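Local coordinates for uncharacterized protein (Thermus thermophilus HB8, PDB 6SCE) that acts as a type III CRISPR defence DNA nuclease that is switched on by binding cyclic oligoadenylate, at residues A3-G11 / A78-G88; L10-L21 / Y46-L57. All blocks are in the same frame, centred on the assembly; numbering follows the deposited sequence.

Contact 1 of 2, residues A3-G11 / A78-G88. With nucleotides of chain B.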
loop_
_atom_site.group_PDB
_atom_site.type_symbol
_atom_site.label_atom_id
_atom_site.label_comp_id
_atom_site.label_asym_id
_atom_site.label_seq_id
_atom_site.Cartn_x
_atom_site.Cartn_y
_atom_site.Cartn_z
ATOM N N ALA A 3 -35.074 -17.256 -8.493
ATOM C CA ALA A 3 -33.569 -17.358 -8.514
ATOM C C ALA A 3 -32.959 -16.280 -7.607
ATOM O O ALA A 3 -33.502 -15.181 -7.488
ATOM C CB ALA A 3 -33.027 -17.227 -9.926
ATOM N N PRO A 4 -31.821 -16.581 -6.981
ATOM C CA PRO A 4 -31.209 -15.603 -6.055
ATOM C C PRO A 4 -30.601 -14.389 -6.765
ATOM O O PRO A 4 -30.314 -14.439 -7.977
ATOM C CB PRO A 4 -30.136 -16.435 -5.371
ATOM C CG PRO A 4 -29.695 -17.348 -6.463
ATOM C CD PRO A 4 -30.982 -17.772 -7.121
ATOM N N VAL A 5 -30.405 -13.300 -6.012
ATOM C CA VAL A 5 -29.807 -12.094 -6.546
ATOM C C VAL A 5 -28.441 -11.928 -5.857
ATOM O O VAL A 5 -28.297 -12.179 -4.665
ATOM C CB VAL A 5 -30.702 -10.855 -6.352
ATOM C CG1 VAL A 5 -29.968 -9.571 -6.660
ATOM C CG2 VAL A 5 -31.957 -10.957 -7.232
ATOM N N TYR A 6 -27.453 -11.564 -6.653
ATOM C CA TYR A 6 -26.108 -11.311 -6.165
ATOM C C TYR A 6 -25.959 -9.849 -5.950
ATOM O O TYR A 6 -26.055 -9.082 -6.890
ATOM C CB TYR A 6 -25.085 -11.797 -7.197
ATOM C CG TYR A 6 -23.630 -11.717 -6.799
ATOM C CD1 TYR A 6 -23.192 -12.121 -5.552
ATOM C CD2 TYR A 6 -22.690 -11.285 -7.708
ATOM C CE1 TYR A 6 -21.838 -12.079 -5.214
ATOM C CE2 TYR A 6 -21.341 -11.244 -7.382
ATOM C CZ TYR A 6 -20.926 -11.626 -6.144
ATOM O OH TYR A 6 -19.569 -11.609 -5.873
ATOM N N LEU A 7 -25.678 -9.464 -4.706
ATOM C CA LEU A 7 -25.355 -8.075 -4.329
ATOM C C LEU A 7 -23.872 -7.986 -3.959
ATOM O O LEU A 7 -23.414 -8.723 -3.101
ATOM C CB LEU A 7 -26.166 -7.664 -3.096
ATOM C CG LEU A 7 -27.710 -7.745 -3.265
ATOM C CD1 LEU A 7 -28.390 -7.166 -2.049
ATOM C CD2 LEU A 7 -28.197 -7.064 -4.511
ATOM N N CYS A 8 -23.140 -7.073 -4.572
ATOM C CA CYS A 8 -21.669 -7.138 -4.498
ATOM C C CYS A 8 -21.011 -5.770 -4.506
ATOM O O CYS A 8 -21.117 -5.014 -5.466
ATOM C CB CYS A 8 -21.199 -7.963 -5.685
ATOM S SG CYS A 8 -19.440 -8.402 -5.726
ATOM N N LEU A 9 -20.262 -5.475 -3.459
ATOM C CA LEU A 9 -19.390 -4.319 -3.464
ATOM C C LEU A 9 -18.324 -4.549 -4.533
ATOM O O LEU A 9 -17.761 -5.637 -4.651
ATOM C CB LEU A 9 -18.741 -4.131 -2.093
ATOM C CG LEU A 9 -19.623 -3.966 -0.863
ATOM C CD1 LEU A 9 -18.734 -3.745 0.355
ATOM C CD2 LEU A 9 -20.576 -2.801 -1.078
ATOM N N LEU A 10 -18.066 -3.534 -5.338
ATOM C CA LEU A 10 -17.115 -3.648 -6.436
ATOM C C LEU A 10 -16.074 -2.532 -6.390
ATOM O O LEU A 10 -16.389 -1.358 -6.638
ATOM C CB LEU A 10 -17.862 -3.633 -7.770
ATOM C CG LEU A 10 -17.016 -3.861 -9.013
ATOM C CD1 LEU A 10 -16.371 -5.250 -8.958
ATOM C CD2 LEU A 10 -17.858 -3.642 -10.271
ATOM N N GLY A 11 -14.840 -2.895 -6.062
ATOM C CA GLY A 11 -13.707 -1.971 -6.099
ATOM C C GLY A 11 -12.883 -2.146 -7.352
ATOM O O GLY A 11 -13.396 -2.531 -8.407
ATOM N N ALA A 78 -35.750 -9.077 -4.086
ATOM C CA ALA A 78 -35.794 -10.532 -4.211
ATOM C C ALA A 78 -35.940 -11.250 -2.871
ATOM O O ALA A 78 -35.546 -10.741 -1.814
ATOM C CB ALA A 78 -34.552 -11.019 -4.930
ATOM N N ARG A 79 -36.484 -12.461 -2.931
ATOM C CA ARG A 79 -36.636 -13.328 -1.755
ATOM C C ARG A 79 -35.297 -13.752 -1.145
ATOM O O ARG A 79 -35.207 -13.928 0.065
ATOM C CB ARG A 79 -37.439 -14.581 -2.162
ATOM C CG ARG A 79 -37.774 -15.581 -1.061
ATOM C CD ARG A 79 -38.649 -16.711 -1.610
ATOM N N GLU A 80 -34.267 -13.956 -1.978
ATOM C CA GLU A 80 -32.990 -14.447 -1.479
ATOM C C GLU A 80 -31.842 -13.660 -2.123
ATOM O O GLU A 80 -31.746 -13.582 -3.339
ATOM C CB GLU A 80 -32.805 -15.945 -1.759
ATOM C CG GLU A 80 -33.753 -16.886 -1.011
ATOM C CD GLU A 80 -33.752 -16.741 0.518
ATOM O OE1 GLU A 80 -32.693 -16.472 1.136
ATOM O OE2 GLU A 80 -34.835 -16.917 1.119
ATOM N N VAL A 81 -31.041 -13.002 -1.303
ATOM C CA VAL A 81 -29.890 -12.262 -1.820
ATOM C C VAL A 81 -28.630 -12.856 -1.212
ATOM O O VAL A 81 -28.632 -13.327 -0.067
ATOM C CB VAL A 81 -29.975 -10.730 -1.605
ATOM C CG1 VAL A 81 -31.138 -10.111 -2.376
ATOM C CG2 VAL A 81 -30.045 -10.356 -0.140
ATOM N N TRP A 82 -27.561 -12.830 -2.002
ATOM C CA TRP A 82 -26.237 -13.217 -1.556
ATOM C C TRP A 82 -25.397 -11.963 -1.623
ATOM O O TRP A 82 -25.298 -11.351 -2.679
ATOM C CB TRP A 82 -25.634 -14.293 -2.450
ATOM C CG TRP A 82 -26.355 -15.591 -2.321
ATOM C CD1 TRP A 82 -27.631 -15.858 -2.707
ATOM C CD2 TRP A 82 -25.826 -16.799 -1.808
ATOM N NE1 TRP A 82 -27.930 -17.173 -2.444
ATOM C CE2 TRP A 82 -26.842 -17.760 -1.873
ATOM C CE3 TRP A 82 -24.581 -17.168 -1.291
ATOM C CZ2 TRP A 82 -26.652 -19.065 -1.453
ATOM C CZ3 TRP A 82 -24.404 -18.455 -0.867
ATOM C CH2 TRP A 82 -25.430 -19.394 -0.964
ATOM N N VAL A 83 -24.822 -11.579 -0.496
ATOM C CA VAL A 83 -24.141 -10.295 -0.416
ATOM C C VAL A 83 -22.648 -10.493 -0.174
ATOM O O VAL A 83 -22.269 -10.987 0.874
ATOM C CB VAL A 83 -24.727 -9.436 0.719
ATOM C CG1 VAL A 83 -24.166 -8.041 0.695
ATOM C CG2 VAL A 83 -26.236 -9.379 0.604
ATOM N N ASN A 84 -21.820 -10.073 -1.148
ATOM C CA ASN A 84 -20.364 -10.207 -1.053
ATOM C C ASN A 84 -19.784 -8.890 -0.571
ATOM O O ASN A 84 -19.913 -7.904 -1.254
ATOM C CB ASN A 84 -19.802 -10.619 -2.424
ATOM C CG ASN A 84 -18.287 -10.854 -2.430
ATOM O OD1 ASN A 84 -17.603 -10.663 -1.430
ATOM N ND2 ASN A 84 -17.754 -11.233 -3.610
ATOM N N LEU A 85 -19.128 -8.892 0.599
ATOM C CA LEU A 85 -18.566 -7.664 1.203
ATOM C C LEU A 85 -17.065 -7.465 1.038
ATOM O O LEU A 85 -16.487 -6.534 1.615
ATOM C CB LEU A 85 -18.875 -7.632 2.693
ATOM C CG LEU A 85 -20.352 -7.770 3.065
ATOM C CD1 LEU A 85 -20.521 -7.659 4.566
ATOM C CD2 LEU A 85 -21.195 -6.789 2.313
ATOM N N THR A 86 -16.430 -8.302 0.229
ATOM C CA THR A 86 -14.977 -8.216 0.034
ATOM C C THR A 86 -14.533 -6.966 -0.714
ATOM O O THR A 86 -13.491 -6.393 -0.427
ATOM C CB THR A 86 -14.487 -9.515 -0.644
ATOM O OG1 THR A 86 -14.540 -10.575 0.322
ATOM C CG2 THR A 86 -13.027 -9.408 -1.120
ATOM N N GLY A 87 -15.341 -6.543 -1.685
ATOM C CA GLY A 87 -14.975 -5.491 -2.565
ATOM C C GLY A 87 -14.874 -4.120 -1.918
ATOM O O GLY A 87 -15.618 -3.752 -0.984
ATOM N N GLY A 88 -13.942 -3.334 -2.445
ATOM C CA GLY A 88 -13.874 -1.938 -2.091
ATOM C C GLY A 88 -13.452 -1.680 -0.665
ATOM O O GLY A 88 -12.899 -2.557 0.006
ATOM P P A B 2 -10.850 -4.143 -4.345
ATOM O OP1 A B 2 -9.921 -3.917 -5.495
ATOM O OP2 A B 2 -12.303 -4.483 -4.547
ATOM O "O5'" A B 2 -10.207 -5.310 -3.451
ATOM C "C5'" A B 2 -11.015 -5.897 -2.404
ATOM C "C4'" A B 2 -10.236 -7.002 -1.735
ATOM O "O4'" A B 2 -10.044 -8.077 -2.693
ATOM C "C3'" A B 2 -8.852 -6.627 -1.220
ATOM O "O3'" A B 2 -8.593 -7.222 0.050
ATOM C "C2'" A B 2 -7.918 -7.236 -2.263
ATOM O "O2'" A B 2 -6.667 -7.597 -1.719
ATOM C "C1'" A B 2 -8.699 -8.477 -2.671
ATOM N N9 A B 2 -8.327 -9.042 -3.953
ATOM C C8 A B 2 -7.671 -8.417 -4.989
ATOM N N7 A B 2 -7.427 -9.226 -5.988
ATOM C C5 A B 2 -7.929 -10.454 -5.585
ATOM C C6 A B 2 -7.960 -11.720 -6.203
ATOM N N6 A B 2 -7.385 -11.986 -7.373
ATOM N N1 A B 2 -8.582 -12.720 -5.534
ATOM C C2 A B 2 -9.065 -12.463 -4.311
ATOM N N3 A B 2 -9.083 -11.319 -3.624
ATOM C C4 A B 2 -8.484 -10.347 -4.326
ATOM P P A B 1 -9.293 -0.709 1.914
ATOM O OP1 A B 1 -10.356 -0.377 2.916
ATOM O OP2 A B 1 -8.385 -1.877 2.238
ATOM O "O5'" A B 1 -10.041 -0.944 0.524
ATOM C "C5'" A B 1 -9.465 -1.739 -0.509
ATOM C "C4'" A B 1 -9.984 -1.234 -1.834
ATOM O "O4'" A B 1 -9.360 0.041 -2.140
ATOM C "C3'" A B 1 -9.682 -2.175 -3.005
ATOM O "O3'" A B 1 -10.866 -2.932 -3.282
ATOM C "C2'" A B 1 -9.277 -1.205 -4.125
ATOM O "O2'" A B 1 -10.401 -0.767 -4.858
ATOM C "C1'" A B 1 -8.648 -0.053 -3.353
ATOM N N9 A B 1 -7.229 -0.228 -3.036
ATOM C C8 A B 1 -6.641 -0.012 -1.822
ATOM N N7 A B 1 -5.352 -0.240 -1.848
ATOM C C5 A B 1 -5.079 -0.604 -3.156
ATOM C C6 A B 1 -3.888 -0.970 -3.810
ATOM N N6 A B 1 -2.710 -1.037 -3.196
ATOM N N1 A B 1 -3.964 -1.274 -5.129
ATOM C C2 A B 1 -5.164 -1.214 -5.725
ATOM N N3 A B 1 -6.350 -0.898 -5.204
ATOM C C4 A B 1 -6.237 -0.601 -3.899
HETATM O O HOH W 1 -34.718 -14.682 -4.874
HETATM O O HOH W 2 -17.618 -7.625 -2.856
#

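Contact 2 of 2, residues L10-L21 / Y46-L57. With nucleotides of chain B.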
loop_
_atom_site.group_PDB
_atom_site.type_symbol
_atom_site.label_atom_id
_atom_site.label_comp_id
_atom_site.label_asym_id
_atom_site.label_seq_id
_atom_site.Cartn_x
_atom_site.Cartn_y
_atom_site.Cartn_z
ATOM N N LEU A 10 -18.066 -3.534 -5.338
ATOM C CA LEU A 10 -17.115 -3.648 -6.436
ATOM C C LEU A 10 -16.074 -2.532 -6.390
ATOM O O LEU A 10 -16.389 -1.358 -6.638
ATOM C CB LEU A 10 -17.862 -3.633 -7.770
ATOM C CG LEU A 10 -17.016 -3.861 -9.013
ATOM C CD1 LEU A 10 -16.371 -5.250 -8.958
ATOM C CD2 LEU A 10 -17.858 -3.642 -10.271
ATOM N N GLY A 11 -14.840 -2.895 -6.062
ATOM C CA GLY A 11 -13.707 -1.971 -6.099
ATOM C C GLY A 11 -12.883 -2.146 -7.352
ATOM O O GLY A 11 -13.396 -2.531 -8.407
ATOM N N ASN A 12 -11.593 -1.850 -7.256
ATOM C CA ASN A 12 -10.740 -1.910 -8.405
ATOM C C ASN A 12 -10.662 -3.287 -9.045
ATOM O O ASN A 12 -10.661 -3.410 -10.272
ATOM C CB ASN A 12 -9.306 -1.461 -8.063
ATOM C CG ASN A 12 -9.208 0.029 -7.860
ATOM O OD1 ASN A 12 -10.020 0.791 -8.404
ATOM N ND2 ASN A 12 -8.275 0.447 -7.015
ATOM N N ASP A 13 -10.487 -4.311 -8.232
ATOM C CA ASP A 13 -10.220 -5.624 -8.771
ATOM C C ASP A 13 -11.492 -6.476 -8.974
ATOM O O ASP A 13 -12.221 -6.718 -8.036
ATOM C CB ASP A 13 -9.231 -6.396 -7.907
ATOM C CG ASP A 13 -8.431 -7.354 -8.740
ATOM O OD1 ASP A 13 -9.020 -8.341 -9.216
ATOM O OD2 ASP A 13 -7.230 -7.070 -8.957
ATOM N N PRO A 14 -11.743 -6.929 -10.202
ATOM C CA PRO A 14 -12.961 -7.710 -10.441
ATOM C C PRO A 14 -12.866 -9.146 -9.955
ATOM O O PRO A 14 -13.891 -9.831 -9.850
ATOM C CB PRO A 14 -13.092 -7.674 -11.970
ATOM C CG PRO A 14 -11.701 -7.558 -12.447
ATOM C CD PRO A 14 -11.032 -6.645 -11.453
ATOM N N ALA A 15 -11.662 -9.612 -9.665
ATOM C CA ALA A 15 -11.514 -11.043 -9.337
ATOM C C ALA A 15 -12.294 -11.524 -8.101
ATOM O O ALA A 15 -12.930 -12.581 -8.145
ATOM C CB ALA A 15 -10.065 -11.422 -9.222
ATOM N N PRO A 16 -12.266 -10.774 -6.985
ATOM C CA PRO A 16 -13.067 -11.264 -5.852
ATOM C C PRO A 16 -14.565 -11.175 -6.097
ATOM O O PRO A 16 -15.306 -11.968 -5.559
ATOM C CB PRO A 16 -12.664 -10.356 -4.685
ATOM C CG PRO A 16 -12.044 -9.157 -5.331
ATOM C CD PRO A 16 -11.384 -9.657 -6.596
ATOM N N ALA A 17 -14.989 -10.222 -6.930
ATOM C CA ALA A 17 -16.410 -10.093 -7.300
ATOM C C ALA A 17 -16.841 -11.300 -8.140
ATOM O O ALA A 17 -17.929 -11.878 -7.950
ATOM C CB ALA A 17 -16.626 -8.802 -8.079
ATOM N N TYR A 18 -15.981 -11.665 -9.079
ATOM C CA TYR A 18 -16.228 -12.841 -9.915
ATOM C C TYR A 18 -16.184 -14.124 -9.108
ATOM O O TYR A 18 -17.100 -14.967 -9.214
ATOM C CB TYR A 18 -15.273 -12.878 -11.097
ATOM C CG TYR A 18 -15.458 -14.080 -11.979
ATOM C CD1 TYR A 18 -16.714 -14.417 -12.484
ATOM C CD2 TYR A 18 -14.378 -14.873 -12.327
ATOM C CE1 TYR A 18 -16.877 -15.521 -13.315
ATOM C CE2 TYR A 18 -14.534 -15.968 -13.153
ATOM C CZ TYR A 18 -15.790 -16.295 -13.635
ATOM O OH TYR A 18 -15.927 -17.406 -14.460
ATOM N N LEU A 19 -15.191 -14.266 -8.248
ATOM C CA LEU A 19 -15.139 -15.407 -7.384
ATOM C C LEU A 19 -16.419 -15.572 -6.558
ATOM O O LEU A 19 -16.950 -16.699 -6.440
ATOM C CB LEU A 19 -13.903 -15.327 -6.480
ATOM C CG LEU A 19 -13.704 -16.455 -5.491
ATOM C CD1 LEU A 19 -13.603 -17.801 -6.200
ATOM C CD2 LEU A 19 -12.455 -16.189 -4.648
ATOM N N GLY A 20 -16.946 -14.466 -5.997
ATOM C CA GLY A 20 -18.166 -14.534 -5.203
ATOM C C GLY A 20 -19.356 -14.985 -6.030
ATOM O O GLY A 20 -20.170 -15.788 -5.549
ATOM N N LEU A 21 -19.423 -14.550 -7.287
ATOM C CA LEU A 21 -20.460 -15.017 -8.208
ATOM C C LEU A 21 -20.354 -16.541 -8.433
ATOM O O LEU A 21 -21.367 -17.246 -8.370
ATOM C CB LEU A 21 -20.421 -14.261 -9.527
ATOM C CG LEU A 21 -21.505 -14.646 -10.532
ATOM C CD1 LEU A 21 -22.933 -14.535 -9.995
ATOM C CD2 LEU A 21 -21.357 -13.844 -11.813
ATOM N N TYR A 46 -7.627 -0.482 -14.344
ATOM C CA TYR A 46 -8.718 -1.074 -13.572
ATOM C C TYR A 46 -10.068 -0.859 -14.259
ATOM O O TYR A 46 -10.916 -1.727 -14.247
ATOM C CB TYR A 46 -8.722 -0.561 -12.161
ATOM C CG TYR A 46 -7.725 -1.238 -11.269
ATOM C CD1 TYR A 46 -7.757 -2.604 -11.080
ATOM C CD2 TYR A 46 -6.785 -0.505 -10.566
ATOM C CE1 TYR A 46 -6.863 -3.244 -10.231
ATOM C CE2 TYR A 46 -5.883 -1.132 -9.717
ATOM C CZ TYR A 46 -5.925 -2.494 -9.549
ATOM O OH TYR A 46 -5.020 -3.119 -8.683
ATOM N N GLY A 47 -10.241 0.291 -14.890
ATOM C CA GLY A 47 -11.439 0.544 -15.666
ATOM C C GLY A 47 -11.621 -0.510 -16.747
ATOM O O GLY A 47 -12.727 -1.021 -16.958
ATOM N N LYS A 48 -10.538 -0.819 -17.439
ATOM C CA LYS A 48 -10.554 -1.844 -18.483
ATOM C C LYS A 48 -10.812 -3.248 -17.938
ATOM O O LYS A 48 -11.524 -4.037 -18.550
ATOM C CB LYS A 48 -9.247 -1.801 -19.282
ATOM C CG LYS A 48 -9.156 -0.596 -20.217
ATOM C CD LYS A 48 -7.733 -0.407 -20.728
ATOM C CE LYS A 48 -7.692 0.623 -21.853
ATOM N NZ LYS A 48 -6.297 0.804 -22.347
ATOM N N LYS A 49 -10.248 -3.559 -16.781
ATOM C CA LYS A 49 -10.490 -4.848 -16.148
ATOM C C LYS A 49 -11.943 -4.999 -15.722
ATOM O O LYS A 49 -12.518 -6.097 -15.832
ATOM C CB LYS A 49 -9.549 -5.032 -14.954
ATOM C CG LYS A 49 -8.076 -5.149 -15.347
ATOM C CD LYS A 49 -7.175 -5.293 -14.124
ATOM C CE LYS A 49 -5.711 -5.465 -14.502
ATOM N NZ LYS A 49 -4.825 -5.398 -13.301
ATOM N N ARG A 50 -12.547 -3.892 -15.264
ATOM C CA ARG A 50 -13.922 -3.905 -14.901
ATOM C C ARG A 50 -14.805 -4.144 -16.136
ATOM O O ARG A 50 -15.773 -4.898 -16.047
ATOM C CB ARG A 50 -14.331 -2.612 -14.181
ATOM C CG ARG A 50 -15.773 -2.619 -13.726
ATOM C CD ARG A 50 -16.118 -1.371 -12.940
ATOM N NE ARG A 50 -15.381 -1.315 -11.680
ATOM C CZ ARG A 50 -15.408 -0.300 -10.825
ATOM N NH1 ARG A 50 -16.113 0.795 -11.084
ATOM N NH2 ARG A 50 -14.679 -0.361 -9.731
ATOM N N GLN A 51 -14.482 -3.511 -17.264
ATOM C CA GLN A 51 -15.241 -3.763 -18.496
ATOM C C GLN A 51 -15.071 -5.198 -18.958
ATOM O O GLN A 51 -16.019 -5.781 -19.456
ATOM C CB GLN A 51 -14.913 -2.750 -19.613
ATOM C CG GLN A 51 -15.377 -1.342 -19.261
ATOM C CD GLN A 51 -16.846 -1.284 -18.820
ATOM O OE1 GLN A 51 -17.720 -1.851 -19.478
ATOM N NE2 GLN A 51 -17.116 -0.627 -17.686
ATOM N N ALA A 52 -13.888 -5.776 -18.762
ATOM C CA ALA A 52 -13.673 -7.187 -19.073
ATOM C C ALA A 52 -14.539 -8.101 -18.188
ATOM O O ALA A 52 -15.082 -9.109 -18.634
ATOM C CB ALA A 52 -12.211 -7.526 -18.951
ATOM N N PHE A 53 -14.700 -7.726 -16.929
ATOM C CA PHE A 53 -15.537 -8.453 -16.025
ATOM C C PHE A 53 -17.005 -8.382 -16.493
ATOM O O PHE A 53 -17.705 -9.401 -16.535
ATOM C CB PHE A 53 -15.379 -7.877 -14.618
ATOM C CG PHE A 53 -16.320 -8.443 -13.592
ATOM C CD1 PHE A 53 -16.468 -9.806 -13.425
ATOM C CD2 PHE A 53 -17.029 -7.592 -12.750
ATOM C CE1 PHE A 53 -17.333 -10.320 -12.472
ATOM C CE2 PHE A 53 -17.839 -8.103 -11.760
ATOM C CZ PHE A 53 -18.004 -9.472 -11.621
ATOM N N PHE A 54 -17.451 -7.202 -16.868
ATOM C CA PHE A 54 -18.815 -7.033 -17.355
ATOM C C PHE A 54 -19.080 -7.800 -18.667
ATOM O O PHE A 54 -20.147 -8.376 -18.832
ATOM C CB PHE A 54 -19.174 -5.554 -17.522
ATOM C CG PHE A 54 -19.285 -4.797 -16.220
ATOM C CD1 PHE A 54 -19.466 -5.458 -15.012
ATOM C CD2 PHE A 54 -19.223 -3.402 -16.207
ATOM C CE1 PHE A 54 -19.576 -4.757 -13.815
ATOM C CE2 PHE A 54 -19.333 -2.716 -15.009
ATOM C CZ PHE A 54 -19.514 -3.398 -13.824
ATOM N N ARG A 55 -18.074 -7.883 -19.516
ATOM C CA ARG A 55 -18.124 -8.742 -20.704
ATOM C C ARG A 55 -18.287 -10.216 -20.350
ATOM O O ARG A 55 -19.078 -10.922 -20.962
ATOM C CB ARG A 55 -16.867 -8.508 -21.569
ATOM C CG ARG A 55 -16.761 -9.369 -22.808
ATOM C CD ARG A 55 -15.410 -9.166 -23.489
ATOM N NE ARG A 55 -15.184 -10.128 -24.574
ATOM C CZ ARG A 55 -14.120 -10.132 -25.379
ATOM N NH1 ARG A 55 -14.026 -11.047 -26.334
ATOM N NH2 ARG A 55 -13.147 -9.237 -25.228
ATOM N N LEU A 56 -17.552 -10.687 -19.352
ATOM C CA LEU A 56 -17.713 -12.023 -18.864
ATOM C C LEU A 56 -19.114 -12.244 -18.299
ATOM O O LEU A 56 -19.765 -13.254 -18.618
ATOM C CB LEU A 56 -16.650 -12.324 -17.806
ATOM C CG LEU A 56 -16.722 -13.640 -17.069
ATOM C CD1 LEU A 56 -16.686 -14.818 -18.026
ATOM C CD2 LEU A 56 -15.566 -13.740 -16.084
ATOM N N LEU A 57 -19.611 -11.315 -17.482
ATOM C CA LEU A 57 -20.976 -11.470 -16.997
ATOM C C LEU A 57 -21.952 -11.609 -18.157
ATOM O O LEU A 57 -22.818 -12.470 -18.129
ATOM C CB LEU A 57 -21.409 -10.301 -16.122
ATOM C CG LEU A 57 -20.582 -10.165 -14.848
ATOM C CD1 LEU A 57 -21.093 -8.977 -14.067
ATOM C CD2 LEU A 57 -20.666 -11.427 -14.014
ATOM P P A B 2 -10.850 -4.143 -4.345
ATOM O OP1 A B 2 -9.921 -3.917 -5.495
ATOM O OP2 A B 2 -12.303 -4.483 -4.547
ATOM O "O5'" A B 2 -10.207 -5.310 -3.451
ATOM C "C5'" A B 2 -11.015 -5.897 -2.404
ATOM C "C4'" A B 2 -10.236 -7.002 -1.735
ATOM O "O4'" A B 2 -10.044 -8.077 -2.693
ATOM C "C3'" A B 2 -8.852 -6.627 -1.220
ATOM O "O3'" A B 2 -8.593 -7.222 0.050
ATOM C "C2'" A B 2 -7.918 -7.236 -2.263
ATOM O "O2'" A B 2 -6.667 -7.597 -1.719
ATOM C "C1'" A B 2 -8.699 -8.477 -2.671
ATOM N N9 A B 2 -8.327 -9.042 -3.953
ATOM C C8 A B 2 -7.671 -8.417 -4.989
ATOM N N7 A B 2 -7.427 -9.226 -5.988
ATOM C C5 A B 2 -7.929 -10.454 -5.585
ATOM C C6 A B 2 -7.960 -11.720 -6.203
ATOM N N6 A B 2 -7.385 -11.986 -7.373
ATOM N N1 A B 2 -8.582 -12.720 -5.534
ATOM C C2 A B 2 -9.065 -12.463 -4.311
ATOM N N3 A B 2 -9.083 -11.319 -3.624
ATOM C C4 A B 2 -8.484 -10.347 -4.326
ATOM P P A B 1 -9.293 -0.709 1.914
ATOM O OP1 A B 1 -10.356 -0.377 2.916
ATOM O OP2 A B 1 -8.385 -1.877 2.238
ATOM O "O5'" A B 1 -10.041 -0.944 0.524
ATOM C "C5'" A B 1 -9.465 -1.739 -0.509
ATOM C "C4'" A B 1 -9.984 -1.234 -1.834
ATOM O "O4'" A B 1 -9.360 0.041 -2.140
ATOM C "C3'" A B 1 -9.682 -2.175 -3.005
ATOM O "O3'" A B 1 -10.866 -2.932 -3.282
ATOM C "C2'" A B 1 -9.277 -1.205 -4.125
ATOM O "O2'" A B 1 -10.401 -0.767 -4.858
ATOM C "C1'" A B 1 -8.648 -0.053 -3.353
ATOM N N9 A B 1 -7.229 -0.228 -3.036
ATOM C C8 A B 1 -6.641 -0.012 -1.822
ATOM N N7 A B 1 -5.352 -0.240 -1.848
ATOM C C5 A B 1 -5.079 -0.604 -3.156
ATOM C C6 A B 1 -3.888 -0.970 -3.810
ATOM N N6 A B 1 -2.710 -1.037 -3.196
ATOM N N1 A B 1 -3.964 -1.274 -5.129
ATOM C C2 A B 1 -5.164 -1.214 -5.725
ATOM N N3 A B 1 -6.350 -0.898 -5.204
ATOM C C4 A B 1 -6.237 -0.601 -3.899
HETATM O O HOH W 3 -13.878 -3.681 -10.917
HETATM O O HOH W 4 -6.020 -5.303 -7.497
HETATM O O HOH W 5 -5.812 -6.966 -11.258
#

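Contact 1 of 2, residues A3-G11 / A78-G88
Tyr6 and Asn84 carry matching first torsions (chi1 -175° and -177°), each swinging its side chain opposite its own backbone N, on the same face of adjacent parallel strands. Asn84 stands two residues beyond Trp82, the partner of Tyr6, and the long tyrosine side chain covers that step so that the polar ends meet. There Asn84 ND2 donates to Tyr6 OH at 2.9 Å, nearly straight and in the amide plane. The other end of the amide is held too: OD1 accepts from Thr86 N at 3.1 Å in an Asx turn, the donor lying above the carbonyl plane. Ala17 O of the following helix is the hydroxyl's second partner.

Strands 5-10 and 81-84 are joined by regular parallel pairing, in which Val5 and Leu7 use both their N-H and C=O groups toward Glu80, Trp82 and Asn84. The last bond, Leu9 N to Asn84 O, stretches to 3.3 Å. On the face opposite Tyr6, Leu7 CD1 lies obliquely against Val81 CB at 3.9 Å and also meets Val83 CG2, and Trp100 of helix 90-100 packs against Leu7 and Val81.

Beyond Asn84 the regular pairing ends, though Gly87 and Gly88 stay close to Leu9 and Gly11, and one water joins the two chains, donating to Leu9 O and Asn84 O and accepting from Gly87 N at 2.8 Å. A side chain on Gly87 would run into Leu9 O, and one on Gly11 would strike OP2 of A2 of chain B. These strand ends open into the nucleotide site of this Rossmann-like CARF domain, where Gly88 N donates to A2 OP2 at 2.9 Å. The chemistry implies recognition of a phosphate by bare backbone on glycine-rich ends, whose course is probably steadied by the asparagine amide, bonded at both ends, and by the three-bonded water.

Contact 2 of 2, residues L10-L21 / Y46-L57
Phe53 fills the apolar centre, its CB against Pro14 CB at 3.5 Å and its ring reached obliquely by Ala17 CB and Tyr18 CB. Leu56 CD2 sits over the middle of the Tyr18 ring, a CH-pi contact 3.6 Å from the centroid. Helices 15-28 and 44-59 run nearly parallel (18° between the short segments' axes), each following a parallel strand of the Rossmann-like sheet; Asp13 OD1 accepts from Ala15 N, a capping bond at the turn leading into the former, and takes a second bond from Tyr147. Leu10 CD2 covers one face of the Arg50 guanidinium, whose bend at chi3 (-66°) turns NH2 onto Gly11 O, 2.8 Å away and well above the carbonyl plane. Toward the nucleotides, Asn12 CB lies 3.4 Å from the Tyr46 ring centroid, the amide nearly parallel to the ring. With OD1 held by Trp42 N, Asn12 ND2 reaches N3 of A1 of chain B at 3.0 Å. With an alanine at Tyr46 the flat surface under the Asn12 amide is lost, which is likely to leave that amide less firmly held and a water on Asp13 OD2 without its hydroxyl partner. Asp13 N donates to OP1 of A2 of chain B.

Contacts 1 and 2 lie 13 Å apart, centre to centre, and share Leu10 and Gly11, where strand 5-10 ends. Apart from these shared residues, contact 2 lies along the chain between the two segments of contact 1: the strand leads into helix 15-28, then strand 33-38, helix 44-59, edge strand 64-67 and strand 81-84, which returns beside the first strand. The sheet order 64-67, 33-38, 5-10, 81-84 is the Rossmann-like one. Contact 1 therefore builds the sheet centre, and contact 2 the helical layer on one face. Asn84 ND2 also approaches Pro16 O, a weak link between them. Both converge on the bound nucleotides, consistent with the two strand-end loops contributing to one sensing site.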